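Local coordinates for hypothetical protein SO0527 (Shewanella oneidensis, PDB 2BBE), which is of uncharacterised function but belongs to the antibiotic biosynthesis monooxygenase family, and so may act as an oxidoreductase, at residues 68-71 and 72-75. Numbering follows the deposited sequence.
Sequences FVDI and AAFD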
loop_
_atom_site.group_PDB
_atom_site.type_symbol
_atom_site.label_atom_id
_atom_site.label_comp_id
_atom_site.label_asym_id
_atom_site.label_seq_id
_atom_site.Cartn_x
_atom_site.Cartn_y
_atom_site.Cartn_z
ATOM N N PHE A 68 -4.642 -1.360 -10.420
ATOM C CA PHE A 68 -6.091 -1.294 -10.641
ATOM C C PHE A 68 -6.715 -2.644 -10.333
ATOM O O PHE A 68 -6.049 -3.685 -10.420
ATOM C CB PHE A 68 -6.415 -0.881 -12.095
ATOM C CG PHE A 68 -5.932 0.494 -12.430
ATOM C CD1 PHE A 68 -4.623 0.692 -12.886
ATOM C CD2 PHE A 68 -6.770 1.605 -12.238
ATOM C CE1 PHE A 68 -4.148 1.987 -13.166
ATOM C CE2 PHE A 68 -6.312 2.897 -12.502
ATOM C CZ PHE A 68 -5.006 3.089 -12.964
ATOM N N VAL A 69 -7.992 -2.628 -9.950
ATOM C CA VAL A 69 -8.659 -3.853 -9.500
ATOM C C VAL A 69 -8.711 -4.932 -10.602
ATOM O O VAL A 69 -8.758 -6.129 -10.312
ATOM C CB VAL A 69 -10.079 -3.558 -8.934
ATOM C CG1 VAL A 69 -9.983 -2.667 -7.682
ATOM C CG2 VAL A 69 -10.954 -2.917 -9.979
ATOM N N ASP A 70 -8.704 -4.498 -11.865
ATOM C CA ASP A 70 -8.762 -5.433 -13.003
ATOM C C ASP A 70 -8.528 -4.698 -14.303
ATOM O O ASP A 70 -8.362 -3.490 -14.297
ATOM C CB ASP A 70 -10.076 -6.243 -13.048
ATOM C CG ASP A 70 -11.341 -5.372 -13.102
ATOM O OD1 ASP A 70 -11.340 -4.250 -13.639
ATOM O OD2 ASP A 70 -12.376 -5.854 -12.595
ATOM N N ILE A 71 -8.487 -5.437 -15.413
ATOM C CA ILE A 71 -8.187 -4.831 -16.699
ATOM C C ILE A 71 -9.312 -3.871 -17.142
ATOM O O ILE A 71 -9.035 -2.840 -17.716
ATOM C CB ILE A 71 -7.866 -5.920 -17.799
ATOM C CG1 ILE A 71 -7.253 -5.266 -19.055
ATOM C CG2 ILE A 71 -9.116 -6.787 -18.131
ATOM C CD1 ILE A 71 -5.933 -4.572 -18.770
ATOM N N ALA A 72 -10.571 -4.179 -16.835
ATOM C CA ALA A 72 -11.640 -3.210 -17.153
ATOM C C ALA A 72 -11.386 -1.853 -16.488
ATOM O O ALA A 72 -11.561 -0.814 -17.118
ATOM C CB ALA A 72 -13.025 -3.735 -16.801
ATOM N N ALA A 73 -10.947 -1.859 -15.228
ATOM C CA ALA A 73 -10.682 -0.606 -14.517
ATOM C C ALA A 73 -9.457 0.126 -15.109
ATOM O O ALA A 73 -9.467 1.348 -15.223
ATOM C CB ALA A 73 -10.477 -0.873 -13.028
ATOM N N PHE A 74 -8.430 -0.625 -15.494
ATOM C CA PHE A 74 -7.264 -0.052 -16.185
ATOM C C PHE A 74 -7.693 0.593 -17.520
ATOM O O PHE A 74 -7.315 1.725 -17.817
ATOM C CB PHE A 74 -6.151 -1.109 -16.393
ATOM C CG PHE A 74 -4.929 -0.564 -17.101
ATOM C CD1 PHE A 74 -4.054 0.308 -16.442
ATOM C CD2 PHE A 74 -4.681 -0.878 -18.427
ATOM C CE1 PHE A 74 -2.935 0.834 -17.096
ATOM C CE2 PHE A 74 -3.554 -0.347 -19.090
ATOM C CZ PHE A 74 -2.687 0.503 -18.414
ATOM N N ASP A 75 -8.493 -0.126 -18.311
ATOM C CA ASP A 75 -8.978 0.393 -19.606
ATOM C C ASP A 75 -9.835 1.652 -19.429
ATOM O O ASP A 75 -9.712 2.629 -20.205
ATOM C CB ASP A 75 -9.758 -0.697 -20.360
ATOM C CG ASP A 75 -8.861 -1.826 -20.869
ATOM O OD1 ASP A 75 -7.618 -1.681 -20.889
ATOM O OD2 ASP A 75 -9.407 -2.871 -21.260
#
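Phe68 and Phe74 meet in an offset edge-to-face pair where strand 61-68 gives way to helix 71-78, and Phe68 illustrates how one side chain can join the two elements. Its CB lies 4.2 Å from CB of Ala73. From CG, 4.0 Å from Phe74 CA, the ring turns one face to that CA, which sits toward the rim. CD2 comes to 4.0 Å from Ala73 O. CD1 of Phe68 touches CD1 of Phe74 at 3.6 Å, in the plane of the Phe74 ring, and CE1 keeps to the same atom; the ring planes stand at 67°. Phe74 reaches this place because its CG is anti to the backbone N (chi1 180°), while its CD2 turns to Ile71 CD1.

Asp70 supplies the N-cap. Folded between its own N and carbonyl carbon (chi1 57°), the carboxylate brings OD1 2.9 Å from Ala73 N, which meets it nearly along the C-O axis. Hydrogen bonds from Phe74 N to Asp70 O and from Asp75 N to Ile71 O (2.8 Å) are the helix's first i to i+4 backbone bonds. Phe74 also packs on Ile14 and Cys16 of strand 8-22. The Asp70 N-cap and the aromatic pair together join strand 61-68 to helix 71-78 within the ferredoxin-like alpha+beta fold of the dimeric alpha-beta barrel superfamily.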